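PDB 3P2E: 16S rRNA (adenine(1408)-N(1))-methyltransferase from Escherichia coli, which transfers a methyl group from S-adenosyl-L-methionine to N1 of adenine 1408 in the 16S rRNA of assembled 30S subunits, conferring resistance to various aminoglycosides. Local coordinates for residues V57-N60 with L61-I64; I69-P72 with S73-G76; W107-L110 with L111-V114; S195-A198 with K199-A202. All blocks are in the same frame, centred on the assembly; numbering follows the deposited sequence.

Contact 1 (V57-N60 with L61-I64); sequences VKEN and LFDI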
loop_
_atom_site.group_PDB
_atom_site.type_symbol
_atom_site.label_atom_id
_atom_site.label_comp_id
_atom_site.label_asym_id
_atom_site.label_seq_id
_atom_site.Cartn_x
_atom_site.Cartn_y
_atom_site.Cartn_z
ATOM N N VAL A 57 9.871 0.450 8.484
ATOM C CA VAL A 57 10.819 1.531 8.757
ATOM C C VAL A 57 10.078 2.759 9.271
ATOM O O VAL A 57 9.577 3.572 8.497
ATOM C CB VAL A 57 11.615 1.901 7.488
ATOM C CG1 VAL A 57 12.564 3.064 7.781
ATOM C CG2 VAL A 57 12.392 0.679 6.997
ATOM N N LYS A 58 10.019 2.905 10.588
ATOM C CA LYS A 58 9.303 4.034 11.165
ATOM C C LYS A 58 9.998 5.363 10.957
ATOM O O LYS A 58 9.339 6.400 10.850
ATOM C CB LYS A 58 9.094 3.822 12.665
ATOM C CG LYS A 58 10.387 3.826 13.468
ATOM C CD LYS A 58 10.106 3.735 14.958
ATOM C CE LYS A 58 11.402 3.778 15.755
ATOM N NZ LYS A 58 11.136 3.736 17.221
ATOM N N GLU A 59 11.326 5.334 10.896
ATOM C CA GLU A 59 12.107 6.552 10.752
ATOM C C GLU A 59 11.775 7.378 9.525
ATOM O O GLU A 59 11.791 8.605 9.578
ATOM C CB GLU A 59 13.605 6.233 10.757
ATOM C CG GLU A 59 14.119 5.720 12.100
ATOM C CD GLU A 59 13.928 4.227 12.285
ATOM O OE1 GLU A 59 13.247 3.593 11.454
ATOM O OE2 GLU A 59 14.467 3.685 13.278
ATOM N N ASN A 60 11.465 6.714 8.421
ATOM C CA ASN A 60 11.164 7.446 7.204
ATOM C C ASN A 60 9.767 8.046 7.159
ATOM O O ASN A 60 9.443 8.812 6.250
ATOM C CB ASN A 60 11.402 6.557 5.990
ATOM C CG ASN A 60 12.872 6.266 5.772
ATOM O OD1 ASN A 60 13.743 6.919 6.359
ATOM N ND2 ASN A 60 13.158 5.297 4.911
ATOM N N LEU A 61 8.952 7.715 8.154
ATOM C CA LEU A 61 7.585 8.228 8.232
ATOM C C LEU A 61 7.428 9.390 9.204
ATOM O O LEU A 61 6.360 10.000 9.281
ATOM C CB LEU A 61 6.638 7.112 8.662
ATOM C CG LEU A 61 6.204 6.120 7.591
ATOM C CD1 LEU A 61 5.688 4.853 8.244
ATOM C CD2 LEU A 61 5.137 6.771 6.713
ATOM N N PHE A 62 8.484 9.699 9.946
ATOM C CA PHE A 62 8.417 10.769 10.937
ATOM C C PHE A 62 7.884 12.116 10.460
ATOM O O PHE A 62 7.048 12.722 11.127
ATOM C CB PHE A 62 9.792 10.968 11.589
ATOM C CG PHE A 62 10.188 9.859 12.529
ATOM C CD1 PHE A 62 9.293 8.841 12.852
ATOM C CD2 PHE A 62 11.452 9.846 13.112
ATOM C CE1 PHE A 62 9.652 7.829 13.739
ATOM C CE2 PHE A 62 11.818 8.839 14.001
ATOM C CZ PHE A 62 10.914 7.829 14.315
ATOM N N ASP A 63 8.362 12.596 9.319
ATOM C CA ASP A 63 7.904 13.893 8.830
ATOM C C ASP A 63 6.411 13.938 8.543
ATOM O O ASP A 63 5.708 14.822 9.033
ATOM C CB ASP A 63 8.695 14.301 7.588
ATOM C CG ASP A 63 10.034 14.921 7.936
ATOM O OD1 ASP A 63 10.777 14.318 8.739
ATOM O OD2 ASP A 63 10.344 16.009 7.406
ATOM N N ILE A 64 5.917 12.995 7.752
ATOM C CA ILE A 64 4.496 12.991 7.440
ATOM C C ILE A 64 3.653 12.603 8.656
ATOM O O ILE A 64 2.528 13.069 8.810
ATOM C CB ILE A 64 4.185 12.047 6.257
ATOM C CG1 ILE A 64 4.823 12.597 4.977
ATOM C CG2 ILE A 64 2.674 11.909 6.079
ATOM C CD1 ILE A 64 4.367 14.006 4.606
HETATM O O HOH W 1 7.793 11.138 6.082
HETATM O O HOH W 2 10.618 11.546 7.490
#
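Val57 meets Leu61 through its carbonyl, with Val57 O 4.1 Å from Leu61 CD1, in the turn that carries the chain from strand 49-54 into helix 62-68 of the Rossmann-like methyltransferase fold. Val57 also belongs to the cofactor site: its backbone N is held by Asp55, a residue that binds S-adenosyl-L-methionine, and its side chain touches the bound S-adenosyl-L-homocysteine. Next comes Lys58, whose carbonyl closes the turn. Lys58 O accepts from Leu61 N at 3.0 Å, an i to i+3 turn bond. The same residue packs against Phe62 with the aliphatic start of its side chain: CG sits between the backbone N and the carbonyl carbon (chi1 66°), a torsion that lays the first methylenes alongside the ring, Lys58 CG 4.1 Å from Phe62 CE1, and the rest of the extended chain runs on past it. Glu59 contributes its backbone here. Its CA is 3.9 Å from the centroid of the Phe62 ring and only 6° off the ring normal, a CH-pi contact over the middle of the face, while the carboxylate leads elsewhere. Phe62 reaches this place because its ring swings back beside its own N (chi1 -72°) over the preceding turn. Asn60 O has no direct helical bond to Ile64 N, the two being 5.7 Å apart. A water fills the gap, 2.9 Å from Asn60 O, probably donating to it, and accepting from Ile64 N at 3.1 Å.

Contact 2 (I69-P72 with S73-G76); sequences IKKP and SKGG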
loop_
_atom_site.group_PDB
_atom_site.type_symbol
_atom_site.label_atom_id
_atom_site.label_comp_id
_atom_site.label_asym_id
_atom_site.label_seq_id
_atom_site.Cartn_x
_atom_site.Cartn_y
_atom_site.Cartn_z
ATOM N N ILE A 69 -0.754 14.872 12.451
ATOM C CA ILE A 69 -1.223 15.077 13.816
ATOM C C ILE A 69 -1.454 16.560 14.121
ATOM O O ILE A 69 -1.946 16.912 15.194
ATOM C CB ILE A 69 -0.220 14.482 14.839
ATOM C CG1 ILE A 69 -0.834 14.484 16.240
ATOM C CG2 ILE A 69 1.072 15.278 14.826
ATOM C CD1 ILE A 69 0.058 13.871 17.301
ATOM N N LYS A 70 -1.101 17.427 13.178
ATOM C CA LYS A 70 -1.290 18.864 13.353
ATOM C C LYS A 70 -2.757 19.203 13.126
ATOM O O LYS A 70 -3.543 18.340 12.744
ATOM C CB LYS A 70 -0.430 19.649 12.359
ATOM C CG LYS A 70 1.056 19.658 12.674
ATOM C CD LYS A 70 1.810 20.540 11.691
ATOM C CE LYS A 70 3.257 20.744 12.115
ATOM N NZ LYS A 70 4.011 19.462 12.186
ATOM N N LYS A 71 -3.129 20.458 13.358
ATOM C CA LYS A 71 -4.515 20.856 13.154
ATOM C C LYS A 71 -4.833 20.866 11.662
ATOM O O LYS A 71 -3.962 21.118 10.834
ATOM C CB LYS A 71 -4.779 22.235 13.771
ATOM C CG LYS A 71 -3.903 23.360 13.245
ATOM C CD LYS A 71 -4.202 24.657 13.989
ATOM C CE LYS A 71 -3.330 25.805 13.506
ATOM N NZ LYS A 71 -3.588 27.063 14.260
ATOM N N PRO A 72 -6.093 20.578 11.300
ATOM C CA PRO A 72 -6.514 20.556 9.897
ATOM C C PRO A 72 -5.997 21.743 9.091
ATOM O O PRO A 72 -5.494 21.581 7.980
ATOM C CB PRO A 72 -8.036 20.536 10.004
ATOM C CG PRO A 72 -8.253 19.708 11.230
ATOM C CD PRO A 72 -7.228 20.279 12.192
ATOM N N SER A 73 -6.110 22.940 9.657
ATOM C CA SER A 73 -5.649 24.144 8.976
ATOM C C SER A 73 -4.142 24.126 8.738
ATOM O O SER A 73 -3.628 24.893 7.924
ATOM C CB SER A 73 -6.021 25.387 9.788
ATOM O OG SER A 73 -5.408 25.363 11.065
ATOM N N LYS A 74 -3.439 23.245 9.445
ATOM C CA LYS A 74 -1.988 23.143 9.312
ATOM C C LYS A 74 -1.509 21.893 8.578
ATOM O O LYS A 74 -0.317 21.581 8.588
ATOM C CB LYS A 74 -1.326 23.208 10.693
ATOM C CG LYS A 74 -1.258 24.609 11.282
ATOM C CD LYS A 74 -0.410 25.530 10.413
ATOM C CE LYS A 74 -0.316 26.928 11.003
ATOM N NZ LYS A 74 -1.648 27.589 11.101
ATOM N N GLY A 75 -2.432 21.177 7.945
ATOM C CA GLY A 75 -2.048 19.986 7.209
ATOM C C GLY A 75 -2.421 18.685 7.890
ATOM O O GLY A 75 -2.163 17.603 7.360
ATOM N N GLY A 76 -3.024 18.787 9.068
ATOM C CA GLY A 76 -3.423 17.594 9.791
ATOM C C GLY A 76 -4.517 16.844 9.054
ATOM O O GLY A 76 -5.288 17.440 8.301
#
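Lys71 O takes two backbone N-H groups, Lys74 N at 2.6 Å and Gly76 N at 3.1 Å, and they come at it from opposite faces of the carbonyl plane. Next, Gly75 N donates to Pro72 O, also at 3.1 Å. The bond from Gly76 back to Lys71 wraps around the one from Gly75 to Pro72, and Gly75 has a positive phi (106°): this is the Schellman pattern, formed here on the short 3-10 turn of Pro72 and Ser73. Gly76, with no side chain, lets its CA come to 3.0 Å from Lys70 O in a CA-H...O contact.

Outside this turn, Lys71 and Lys74 lie side by side, pointing the same way. Lys71 CG sits between the backbone N and carbonyl carbon (chi1 58°), its chain extended beyond, while Lys74 bends at chi2 and chi4 to follow. The pairing is tight, Lys71 CE being 3.3 Å from Lys74 CG, and Ser73 OG closes in on the same methylenes, 3.2 Å from Lys71 CE. Further out, Tyr40 OH bonds to Gly75 O, tying the turn to helix 37-44, while Lys70 NZ reaches back weakly to Lys66 O on the preceding helix.

The two adjacent lysines end with Lys71 NZ only 3.7 Å from Lys74 NZ. Such like charges should repel; water or counterions probably screen them, and the proximity may lower the proton affinity of one amine.

Contact 3 (W107-L110 with L111-V114); sequences WGTL and LEYV. With SAH (S-adenosyl-L-homocysteine), chain C.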
loop_
_atom_site.group_PDB
_atom_site.type_symbol
_atom_site.label_atom_id
_atom_site.label_comp_id
_atom_site.label_asym_id
_atom_site.label_seq_id
_atom_site.Cartn_x
_atom_site.Cartn_y
_atom_site.Cartn_z
ATOM N N TRP A 107 10.380 -2.425 -3.141
ATOM C CA TRP A 107 11.809 -2.662 -3.283
ATOM C C TRP A 107 12.192 -3.662 -2.204
ATOM O O TRP A 107 11.421 -3.911 -1.279
ATOM C CB TRP A 107 12.573 -1.351 -3.092
ATOM C CG TRP A 107 13.813 -1.228 -3.922
ATOM C CD1 TRP A 107 13.893 -1.230 -5.287
ATOM C CD2 TRP A 107 15.148 -1.031 -3.444
ATOM N NE1 TRP A 107 15.194 -1.040 -5.686
ATOM C CE2 TRP A 107 15.985 -0.915 -4.576
ATOM C CE3 TRP A 107 15.719 -0.938 -2.167
ATOM C CZ2 TRP A 107 17.366 -0.710 -4.470
ATOM C CZ3 TRP A 107 17.093 -0.733 -2.063
ATOM C CH2 TRP A 107 17.899 -0.622 -3.210
ATOM N N GLY A 108 13.373 -4.255 -2.319
ATOM C CA GLY A 108 13.779 -5.211 -1.306
ATOM C C GLY A 108 12.956 -6.485 -1.296
ATOM O O GLY A 108 12.493 -6.954 -2.342
ATOM N N THR A 109 12.756 -7.049 -0.110
ATOM C CA THR A 109 12.007 -8.294 -0.002
ATOM C C THR A 109 10.564 -8.186 -0.491
ATOM O O THR A 109 10.041 -9.130 -1.074
ATOM C CB THR A 109 12.020 -8.844 1.451
ATOM O OG1 THR A 109 11.403 -7.906 2.339
ATOM C CG2 THR A 109 13.450 -9.085 1.910
ATOM N N LEU A 110 9.924 -7.040 -0.278
ATOM C CA LEU A 110 8.538 -6.881 -0.711
ATOM C C LEU A 110 8.420 -7.014 -2.225
ATOM O O LEU A 110 7.466 -7.613 -2.732
ATOM C CB LEU A 110 7.971 -5.529 -0.255
ATOM C CG LEU A 110 6.475 -5.310 -0.515
ATOM C CD1 LEU A 110 5.666 -6.456 0.079
ATOM C CD2 LEU A 110 6.041 -3.974 0.089
ATOM N N LEU A 111 9.384 -6.462 -2.953
ATOM C CA LEU A 111 9.351 -6.570 -4.405
ATOM C C LEU A 111 9.402 -8.044 -4.811
ATOM O O LEU A 111 8.633 -8.487 -5.663
ATOM C CB LEU A 111 10.525 -5.810 -5.036
ATOM C CG LEU A 111 10.701 -5.985 -6.552
ATOM C CD1 LEU A 111 9.478 -5.475 -7.284
ATOM C CD2 LEU A 111 11.947 -5.233 -7.014
ATOM N N GLU A 112 10.293 -8.812 -4.189
ATOM C CA GLU A 112 10.405 -10.227 -4.524
ATOM C C GLU A 112 9.128 -11.006 -4.186
ATOM O O GLU A 112 8.731 -11.902 -4.929
ATOM C CB GLU A 112 11.612 -10.862 -3.819
ATOM C CG GLU A 112 11.397 -11.212 -2.360
ATOM C CD GLU A 112 12.531 -12.044 -1.785
ATOM O OE1 GLU A 112 12.838 -13.111 -2.359
ATOM O OE2 GLU A 112 13.111 -11.636 -0.757
ATOM N N TYR A 113 8.468 -10.661 -3.082
ATOM C CA TYR A 113 7.240 -11.368 -2.712
ATOM C C TYR A 113 6.163 -11.169 -3.772
ATOM O O TYR A 113 5.338 -12.052 -4.008
ATOM C CB TYR A 113 6.701 -10.881 -1.364
ATOM C CG TYR A 113 7.624 -11.145 -0.194
ATOM C CD1 TYR A 113 8.509 -12.224 -0.207
ATOM C CD2 TYR A 113 7.598 -10.329 0.934
ATOM C CE1 TYR A 113 9.347 -12.482 0.876
ATOM C CE2 TYR A 113 8.428 -10.582 2.023
ATOM C CZ TYR A 113 9.300 -11.658 1.986
ATOM O OH TYR A 113 10.131 -11.908 3.057
ATOM N N VAL A 114 6.168 -10.004 -4.407
ATOM C CA VAL A 114 5.176 -9.719 -5.433
ATOM C C VAL A 114 5.539 -10.342 -6.778
ATOM O O VAL A 114 4.687 -10.928 -7.442
ATOM C CB VAL A 114 4.991 -8.186 -5.629
ATOM C CG1 VAL A 114 4.052 -7.916 -6.799
ATOM C CG2 VAL A 114 4.428 -7.562 -4.362
HETATM N N SAH C . 5.400 2.626 -1.699
HETATM C CA SAH C . 6.542 3.362 -1.549
HETATM C CB SAH C . 7.771 2.458 -1.666
HETATM C CG SAH C . 9.075 2.953 -1.115
HETATM S SD SAH C . 10.475 1.892 -1.256
HETATM C C SAH C . 6.507 4.587 -2.563
HETATM O O SAH C . 7.134 5.426 -2.070
HETATM O OXT SAH C . 5.972 4.596 -3.579
HETATM C "C5'" SAH C . 10.091 0.213 -0.741
HETATM C "C4'" SAH C . 9.421 0.278 0.709
HETATM O "O4'" SAH C . 9.034 -1.087 0.917
HETATM C "C3'" SAH C . 10.352 0.677 1.836
HETATM O "O3'" SAH C . 9.812 1.818 2.575
HETATM C "C2'" SAH C . 10.525 -0.637 2.682
HETATM O "O2'" SAH C . 10.706 -0.464 4.071
HETATM C "C1'" SAH C . 9.240 -1.414 2.328
HETATM N N9 SAH C . 9.366 -2.918 2.480
HETATM C C8 SAH C . 10.401 -3.730 1.995
HETATM N N7 SAH C . 10.258 -4.998 2.338
HETATM C C5 SAH C . 9.038 -4.968 3.092
HETATM C C6 SAH C . 8.396 -6.091 3.720
HETATM N N6 SAH C . 8.904 -7.344 3.657
HETATM N N1 SAH C . 7.224 -5.772 4.385
HETATM C C2 SAH C . 6.706 -4.472 4.443
HETATM N N3 SAH C . 7.337 -3.393 3.832
HETATM C C4 SAH C . 8.496 -3.740 3.182
#
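Thr109 and Tyr113 face each other across the first turn of helix 108-115, which follows strand 98-104 in the Rossmann-like methyltransferase fold and borders the adenine end of the cofactor pocket. The compact side is built by Leu110, Leu111 and Val114, packed against strands 98-104 and 133-139: Leu110 and Val114 meet Ile103, and Leu111 and Val114 meet Thr139. Val114 N donates to Leu110 O at 3.2 Å, a regular helical bond. Leu110 also touches the ligand, with Leu110 CB 3.5 Å from SAH N7 and Leu110 CD2 4.0 Å from SAH C4.

Tyr113 is only partly covered. Its ring is folded beside its own backbone N (chi1 -63°), which brings the hydroxyl alongside Thr109 CB, 3.9 Å from Tyr113 OH. That hydroxyl is hydrogen-bonded to Glu88 and so links the helix to a residue that also bonds the ligand.

The other side is looser. Gly108, exposed and with a positive phi, offers Gly108 O to Leu111 N and Glu112 N, but both bonds are weak, the second 3.4 Å long. Glu112 is exposed, and its exact placement by Thr109 is doubtful. Thr109 itself meets the adenine amino group: SAH N6 donates to Thr109 OG1 at 2.9 Å, with an N-H...O angle of 176°.

Contact 4 (S195-A198 with K199-A202); sequences SLWA and KRLA. With SAH (S-adenosyl-L-homocysteine), chain C.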
loop_
_atom_site.group_PDB
_atom_site.type_symbol
_atom_site.label_atom_id
_atom_site.label_comp_id
_atom_site.label_asym_id
_atom_site.label_seq_id
_atom_site.Cartn_x
_atom_site.Cartn_y
_atom_site.Cartn_z
ATOM N N SER A 195 5.737 10.605 -3.318
ATOM C CA SER A 195 6.886 10.122 -2.551
ATOM C C SER A 195 8.174 10.496 -3.281
ATOM O O SER A 195 8.201 10.597 -4.510
ATOM C CB SER A 195 6.818 8.603 -2.325
ATOM O OG SER A 195 7.333 7.870 -3.421
ATOM N N LEU A 196 9.239 10.723 -2.520
ATOM C CA LEU A 196 10.514 11.102 -3.112
ATOM C C LEU A 196 10.999 9.988 -4.038
ATOM O O LEU A 196 11.580 10.248 -5.088
ATOM C CB LEU A 196 11.547 11.370 -2.014
ATOM C CG LEU A 196 11.088 12.247 -0.842
ATOM C CD1 LEU A 196 12.252 12.481 0.107
ATOM C CD2 LEU A 196 10.544 13.567 -1.360
ATOM N N TRP A 197 10.750 8.748 -3.633
ATOM C CA TRP A 197 11.134 7.571 -4.406
ATOM C C TRP A 197 10.401 7.545 -5.746
ATOM O O TRP A 197 11.012 7.324 -6.793
ATOM C CB TRP A 197 10.809 6.319 -3.576
ATOM C CG TRP A 197 10.901 4.973 -4.272
ATOM C CD1 TRP A 197 9.897 4.050 -4.385
ATOM C CD2 TRP A 197 12.074 4.354 -4.819
ATOM N NE1 TRP A 197 10.374 2.892 -4.955
ATOM C CE2 TRP A 197 11.705 3.049 -5.232
ATOM C CE3 TRP A 197 13.402 4.767 -4.994
ATOM C CZ2 TRP A 197 12.618 2.158 -5.808
ATOM C CZ3 TRP A 197 14.312 3.879 -5.568
ATOM C CH2 TRP A 197 13.912 2.587 -5.967
ATOM N N ALA A 198 9.093 7.773 -5.720
ATOM C CA ALA A 198 8.321 7.762 -6.961
ATOM C C ALA A 198 8.787 8.865 -7.905
ATOM O O ALA A 198 8.857 8.664 -9.120
ATOM C CB ALA A 198 6.832 7.920 -6.661
ATOM N N LYS A 199 9.096 10.032 -7.348
ATOM C CA LYS A 199 9.561 11.155 -8.160
ATOM C C LYS A 199 10.890 10.797 -8.821
ATOM O O LYS A 199 11.104 11.094 -9.995
ATOM C CB LYS A 199 9.716 12.408 -7.295
ATOM C CG LYS A 199 8.393 13.024 -6.842
ATOM C CD LYS A 199 7.636 13.632 -8.014
ATOM C CE LYS A 199 6.295 14.215 -7.578
ATOM N NZ LYS A 199 6.446 15.186 -6.461
ATOM N N ARG A 200 11.779 10.154 -8.071
ATOM C CA ARG A 200 13.061 9.743 -8.633
ATOM C C ARG A 200 12.839 8.779 -9.790
ATOM O O ARG A 200 13.468 8.905 -10.842
ATOM C CB ARG A 200 13.931 9.062 -7.571
ATOM C CG ARG A 200 14.715 10.028 -6.696
ATOM C CD ARG A 200 15.397 9.298 -5.555
ATOM N NE ARG A 200 16.160 8.133 -6.003
ATOM C CZ ARG A 200 16.563 7.157 -5.194
ATOM N NH1 ARG A 200 16.271 7.208 -3.903
ATOM N NH2 ARG A 200 17.260 6.133 -5.669
ATOM N N LEU A 201 11.941 7.815 -9.601
ATOM C CA LEU A 201 11.671 6.840 -10.655
ATOM C C LEU A 201 11.034 7.490 -11.879
ATOM O O LEU A 201 11.331 7.124 -13.015
ATOM C CB LEU A 201 10.755 5.729 -10.138
ATOM C CG LEU A 201 11.287 4.814 -9.029
ATOM C CD1 LEU A 201 10.162 3.905 -8.537
ATOM C CD2 LEU A 201 12.458 3.981 -9.549
ATOM N N ALA A 202 10.158 8.457 -11.641
ATOM C CA ALA A 202 9.478 9.149 -12.728
ATOM C C ALA A 202 10.379 10.115 -13.486
ATOM O O ALA A 202 10.299 10.210 -14.710
ATOM C CB ALA A 202 8.272 9.904 -12.187
HETATM N N SAH C . 5.400 2.626 -1.699
HETATM C CA SAH C . 6.542 3.362 -1.549
HETATM C CB SAH C . 7.771 2.458 -1.666
HETATM C CG SAH C . 9.075 2.953 -1.115
HETATM S SD SAH C . 10.475 1.892 -1.256
HETATM C C SAH C . 6.507 4.587 -2.563
HETATM O O SAH C . 7.134 5.426 -2.070
HETATM O OXT SAH C . 5.972 4.596 -3.579
HETATM C "C5'" SAH C . 10.091 0.213 -0.741
HETATM C "C4'" SAH C . 9.421 0.278 0.709
HETATM O "O4'" SAH C . 9.034 -1.087 0.917
HETATM C "C3'" SAH C . 10.352 0.677 1.836
HETATM O "O3'" SAH C . 9.812 1.818 2.575
HETATM C "C2'" SAH C . 10.525 -0.637 2.682
HETATM O "O2'" SAH C . 10.706 -0.464 4.071
HETATM C "C1'" SAH C . 9.240 -1.414 2.328
HETATM N N9 SAH C . 9.366 -2.918 2.480
HETATM C C8 SAH C . 10.401 -3.730 1.995
HETATM N N7 SAH C . 10.258 -4.998 2.338
HETATM C C5 SAH C . 9.038 -4.968 3.092
HETATM C C6 SAH C . 8.396 -6.091 3.720
HETATM N N6 SAH C . 8.904 -7.344 3.657
HETATM N N1 SAH C . 7.224 -5.772 4.385
HETATM C C2 SAH C . 6.706 -4.472 4.443
HETATM N N3 SAH C . 7.337 -3.393 3.832
HETATM C C4 SAH C . 8.496 -3.740 3.182
#
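Ser195 OG is gripped by two partners: it donates to the carboxylate of the ligand, 2.8 Å from SAH O, and accepts from Ala198 N at 2.9 Å. The second bond makes Ser195 the N-cap of helix 196-203, whose first turn continues with Ser195 O accepting from Lys199 N at 3.0 Å. The carboxylate lies by the N-terminus of the helix, whose dipole could help to stabilise its charge, though Ser195 OG is the bond that links them.

Trp197 is the other main element. Its CG stands anti to the backbone N (chi1 170°), which places the indole between ligand and helix. SAH SD lies over one face, toward the rim and 3.7 Å above the plane, and Leu201 CD1 covers the opposite face in a CH-pi contact, 3.9 Å from the centroid of the five-membered ring. Trp197 NE1 is bonded to Phe105 O, which helps fix the ring's rotation. The indole's edge meets the face of the Arg200 guanidinium, the planes 80° apart and Arg200 NH2 3.7 Å from Trp197 CZ3.

A capping serine and a sandwiched tryptophan thus line the methionine end of the S-adenosyl-L-methionine site in this methyltransferase.

How the contacts relate
The contacts come in series along one chain and one Rossmann-like domain. Strands 49-54 and 98-104, which lead into contacts 1 and 3, belong to one seven-stranded sheet with strand 26-31 between them; helix 196-203 of contact 4 precedes strand 209-215 of the same sheet. Contact 1 lies at the start of helix 62-68 and contact 2 in the loop after it, centres about 17 Å apart; contact 2 is remote from the ligand and about 33 Å, centre to centre, from contact 3. Contacts 1, 3 and 4 all touch the S-adenosyl-L-homocysteine pocket. Contacts 3 and 4 also meet directly, Trp107 and Trp197 packing edge-to-face. Distant stretches of sequence thus converge on one cofactor.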